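Local coordinates for Tb427.07.360- putative uncharacterized metacyclic invariant surface protein from Trypanosoma brucei (Trypanosoma brucei, PDB 5VTL) that is of unknown function but, as an invariant surface protein of the metacyclic stage with an extended helical architecture, probably belongs to the parasite's cell-surface coat, at residues D37-K40 / A41-G44; A180-R183 / A184-R188. All coordinates share one frame; numbering follows the deposited sequence.

Contacts 1 and 2 are each a local contact between successive turns of one long helix, helix 4-58 for 37-44 and helix 157-209 for 180-188; these helices pack against each other and against helix 63-102. Contact 1 lies farther out along the bundle, its centre about 21 Å from that of the chain; contact 2 is nearer the middle, at about 9 Å. Both are partly buried, with alanines inside and charged residues outside. Both send polar ends to the two neighbouring helices, contact 1 through D37, S39 and R42, contact 2 through R183 and R188. On the exposed side R182 and E186 lie alongside each other, whereas E43 lies over its own backbone, apart from K40 NZ. D37 OD2 and R188 NE form a salt bridge of 2.8 Å.

Contact 1: residues D37-K40 / A41-G44; sequences DASK and AREG
S39 and E43 meet one turn apart on the continuous alpha-helix 4-58, one of the long helices of this extended bundle. Backbone bonding is the regular i to i+4 ladder: A41 N to D37 O, R42 N to A38 O, E43 N to S39 O and G44 N to K40 O. The E43 N to S39 O bond, 2.9 Å long, is the straightest of the four, with an N-H...O angle of 164°. Non-polar packing falls to the small residues. The A41 methyl turns to helix 157-209, where it meets A191 and also touches the charged residues R192 and E195; A38 packs on A83 of helix 63-102. Charged and polar ends look largely beyond the turn. D37, besides its bond to R188, forms a salt bridge with R192, while E80 on helix 63-102 takes both S39 OG, by a hydrogen bond, and R42 NE, by a salt bridge. R42 NH1 is bonded to Q46 OE1 farther along the helix. The R42 chain leaves with CG anti to the backbone N (chi1 177°) and then bends at chi2 and chi3, which folds its guanidinium back until S39 O lies 4.0 Å above the guanidinium plane, offset toward its rim. On the exposed side, K40 bends at its last two torsions, yet K40 NZ stays 5.2 Å from E43 OE1, an attraction at most through space. E43 instead runs back over the preceding turn, its CG 3.4 Å from S39 O and its OE1 3.8 Å from K40 CA.

Contact 2: residues A180-R183 / A184-R188; sequences AVRR and ASEAR
R182 and E186 run side by side on the exposed side of their helix, their ends pointing the same way. E186 OE2 touches the aliphatic part of the arginine, 3.4 Å from R182 CG. Beyond this the pair is loose: R182 NE stays 5.2 Å from E186 OE2, so any attraction between the charges is probably weak. The guanidinium and carboxylate planes stand 66° apart and are not paired flat. E186 CG, anti to its carbonyl carbon (chi1 -74°), lies 3.3 Å from R182 O, the oxygen that also accepts E186 N at 2.8 Å. All this sits on helix 157-209, a continuous alpha-helix of the long bundle, and the other i to i+4 bonds, A184 N to A180 O, S185 N to V181 O and A187 N to R183 O, are regular. The opposite character belongs to the packed side. A184 packs on A31 of helix 4-58 and V181 on L27 of that helix and V90 of helix 63-102, while A180 and A187 press against helix 63-102, at D89 and V90 and at A83. R183 lies beside this packed side: its guanidinium is bound to D89 by a salt bridge through NH1, and A180 CA sits 3.6 Å above the centre of its plane.

Contact 1: residues D37-K40 / A41-G44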
loop_
_atom_site.group_PDB
_atom_site.type_symbol
_atom_site.label_atom_id
_atom_site.label_comp_id
_atom_site.label_asym_id
_atom_site.label_seq_id
_atom_site.Cartn_x
_atom_site.Cartn_y
_atom_site.Cartn_z
ATOM N N ASP A 37 -12.140 -7.501 6.281
ATOM C CA ASP A 37 -13.142 -6.597 6.826
ATOM C C ASP A 37 -14.304 -6.357 5.834
ATOM O O ASP A 37 -15.473 -6.212 6.242
ATOM C CB ASP A 37 -12.513 -5.282 7.241
ATOM C CG ASP A 37 -13.413 -4.494 8.170
ATOM O OD1 ASP A 37 -13.618 -4.942 9.322
ATOM O OD2 ASP A 37 -13.938 -3.442 7.750
ATOM N N ALA A 38 -13.982 -6.315 4.543
ATOM C CA ALA A 38 -15.002 -6.168 3.519
ATOM C C ALA A 38 -15.954 -7.371 3.517
ATOM O O ALA A 38 -17.164 -7.200 3.384
ATOM C CB ALA A 38 -14.377 -5.968 2.125
ATOM N N SER A 39 -15.408 -8.576 3.683
ATOM C CA SER A 39 -16.231 -9.775 3.755
ATOM C C SER A 39 -17.113 -9.737 4.999
ATOM O O SER A 39 -18.289 -10.145 4.957
ATOM C CB SER A 39 -15.354 -11.037 3.734
ATOM O OG SER A 39 -14.629 -11.128 2.527
ATOM N N LYS A 40 -16.566 -9.235 6.103
ATOM C CA LYS A 40 -17.320 -9.164 7.338
ATOM C C LYS A 40 -18.506 -8.188 7.130
ATOM O O LYS A 40 -19.618 -8.412 7.628
ATOM C CB LYS A 40 -16.436 -8.695 8.484
ATOM C CG LYS A 40 -17.156 -8.632 9.829
ATOM C CD LYS A 40 -16.235 -8.204 10.987
ATOM C CE LYS A 40 -15.152 -9.222 11.323
ATOM N NZ LYS A 40 -15.686 -10.507 11.867
ATOM N N ALA A 41 -18.262 -7.117 6.382
ATOM C CA ALA A 41 -19.316 -6.139 6.100
ATOM C C ALA A 41 -20.424 -6.749 5.250
ATOM O O ALA A 41 -21.603 -6.512 5.472
ATOM C CB ALA A 41 -18.727 -4.895 5.428
ATOM N N ARG A 42 -20.043 -7.543 4.272
ATOM C CA ARG A 42 -21.021 -8.188 3.427
ATOM C C ARG A 42 -21.839 -9.184 4.255
ATOM O O ARG A 42 -23.063 -9.295 4.105
ATOM C CB ARG A 42 -20.313 -8.860 2.251
ATOM C CG ARG A 42 -21.220 -9.664 1.300
ATOM C CD ARG A 42 -21.319 -11.137 1.670
ATOM N NE ARG A 42 -20.014 -11.767 1.604
ATOM C CZ ARG A 42 -19.687 -12.913 2.185
ATOM N NH1 ARG A 42 -20.570 -13.595 2.907
ATOM N NH2 ARG A 42 -18.447 -13.361 2.072
ATOM N N GLU A 43 -21.174 -9.914 5.133
ATOM C CA GLU A 43 -21.897 -10.826 6.029
ATOM C C GLU A 43 -22.948 -10.059 6.856
ATOM O O GLU A 43 -24.072 -10.514 7.031
ATOM C CB GLU A 43 -20.912 -11.541 6.954
ATOM C CG GLU A 43 -20.172 -12.675 6.273
ATOM C CD GLU A 43 -18.929 -13.116 7.054
ATOM O OE1 GLU A 43 -18.709 -12.585 8.162
ATOM O OE2 GLU A 43 -18.166 -13.951 6.540
ATOM N N GLY A 44 -22.585 -8.874 7.326
ATOM C CA GLY A 44 -23.495 -8.031 8.077
ATOM C C GLY A 44 -24.683 -7.589 7.238
ATOM O O GLY A 44 -25.790 -7.423 7.749
#

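Contact 2: residues A180-R183 / A184-R188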
loop_
_atom_site.group_PDB
_atom_site.type_symbol
_atom_site.label_atom_id
_atom_site.label_comp_id
_atom_site.label_asym_id
_atom_site.label_seq_id
_atom_site.Cartn_x
_atom_site.Cartn_y
_atom_site.Cartn_z
ATOM N N ALA A 180 -2.974 -0.042 -5.680
ATOM C CA ALA A 180 -3.752 -1.249 -5.439
ATOM C C ALA A 180 -4.153 -1.335 -3.985
ATOM O O ALA A 180 -5.295 -1.680 -3.652
ATOM C CB ALA A 180 -2.965 -2.485 -5.852
ATOM N N VAL A 181 -3.203 -1.020 -3.110
ATOM C CA VAL A 181 -3.482 -0.941 -1.684
ATOM C C VAL A 181 -4.603 0.070 -1.386
ATOM O O VAL A 181 -5.490 -0.194 -0.568
ATOM C CB VAL A 181 -2.187 -0.579 -0.899
ATOM C CG1 VAL A 181 -2.479 -0.208 0.563
ATOM C CG2 VAL A 181 -1.223 -1.750 -0.964
ATOM N N ARG A 182 -4.536 1.234 -2.017
ATOM C CA ARG A 182 -5.580 2.233 -1.872
ATOM C C ARG A 182 -6.942 1.690 -2.363
ATOM O O ARG A 182 -7.983 1.937 -1.741
ATOM C CB ARG A 182 -5.174 3.472 -2.647
ATOM C CG ARG A 182 -6.110 4.658 -2.535
ATOM C CD ARG A 182 -5.590 5.792 -3.438
ATOM N NE ARG A 182 -4.122 5.735 -3.595
ATOM C CZ ARG A 182 -3.453 5.784 -4.755
ATOM N NH1 ARG A 182 -2.117 5.710 -4.761
ATOM N NH2 ARG A 182 -4.101 5.909 -5.913
ATOM N N ARG A 183 -6.935 0.940 -3.458
ATOM C CA ARG A 183 -8.180 0.382 -3.995
ATOM C C ARG A 183 -8.809 -0.605 -3.032
ATOM O O ARG A 183 -10.039 -0.639 -2.867
ATOM C CB ARG A 183 -7.945 -0.279 -5.358
ATOM C CG ARG A 183 -7.734 0.726 -6.456
ATOM C CD ARG A 183 -7.858 0.113 -7.834
ATOM N NE ARG A 183 -6.960 -1.014 -8.092
ATOM C CZ ARG A 183 -5.719 -0.910 -8.566
ATOM N NH1 ARG A 183 -5.010 -2.010 -8.790
ATOM N NH2 ARG A 183 -5.176 0.284 -8.799
ATOM N N ALA A 184 -7.962 -1.391 -2.367
ATOM C CA ALA A 184 -8.418 -2.343 -1.361
ATOM C C ALA A 184 -9.055 -1.625 -0.169
ATOM O O ALA A 184 -10.103 -2.041 0.330
ATOM C CB ALA A 184 -7.251 -3.210 -0.890
ATOM N N SER A 185 -8.421 -0.549 0.277
ATOM C CA SER A 185 -8.914 0.234 1.398
ATOM C C SER A 185 -10.238 0.902 1.034
ATOM O O SER A 185 -11.193 0.933 1.824
ATOM C CB SER A 185 -7.895 1.310 1.761
ATOM O OG SER A 185 -8.417 2.146 2.772
ATOM N N GLU A 186 -10.307 1.440 -0.178
ATOM C CA GLU A 186 -11.527 2.142 -0.593
ATOM C C GLU A 186 -12.711 1.168 -0.698
ATOM O O GLU A 186 -13.837 1.510 -0.317
ATOM C CB GLU A 186 -11.296 2.900 -1.897
ATOM C CG GLU A 186 -10.441 4.154 -1.704
ATOM C CD GLU A 186 -9.897 4.737 -2.992
ATOM O OE1 GLU A 186 -10.045 4.098 -4.061
ATOM O OE2 GLU A 186 -9.292 5.838 -2.924
ATOM N N ALA A 187 -12.442 -0.042 -1.194
ATOM C CA ALA A 187 -13.444 -1.097 -1.293
ATOM C C ALA A 187 -13.966 -1.495 0.080
ATOM O O ALA A 187 -15.161 -1.696 0.280
ATOM C CB ALA A 187 -12.866 -2.311 -2.005
ATOM N N ARG A 188 -13.072 -1.600 1.043
ATOM C CA ARG A 188 -13.488 -1.890 2.397
ATOM C C ARG A 188 -14.382 -0.780 2.976
ATOM O O ARG A 188 -15.386 -1.049 3.617
ATOM C CB ARG A 188 -12.262 -2.074 3.285
ATOM C CG ARG A 188 -12.613 -2.283 4.779
ATOM C CD ARG A 188 -11.538 -1.728 5.691
ATOM N NE ARG A 188 -12.047 -1.518 7.047
ATOM C CZ ARG A 188 -12.304 -0.334 7.605
ATOM N NH1 ARG A 188 -12.768 -0.297 8.849
ATOM N NH2 ARG A 188 -12.092 0.809 6.950
#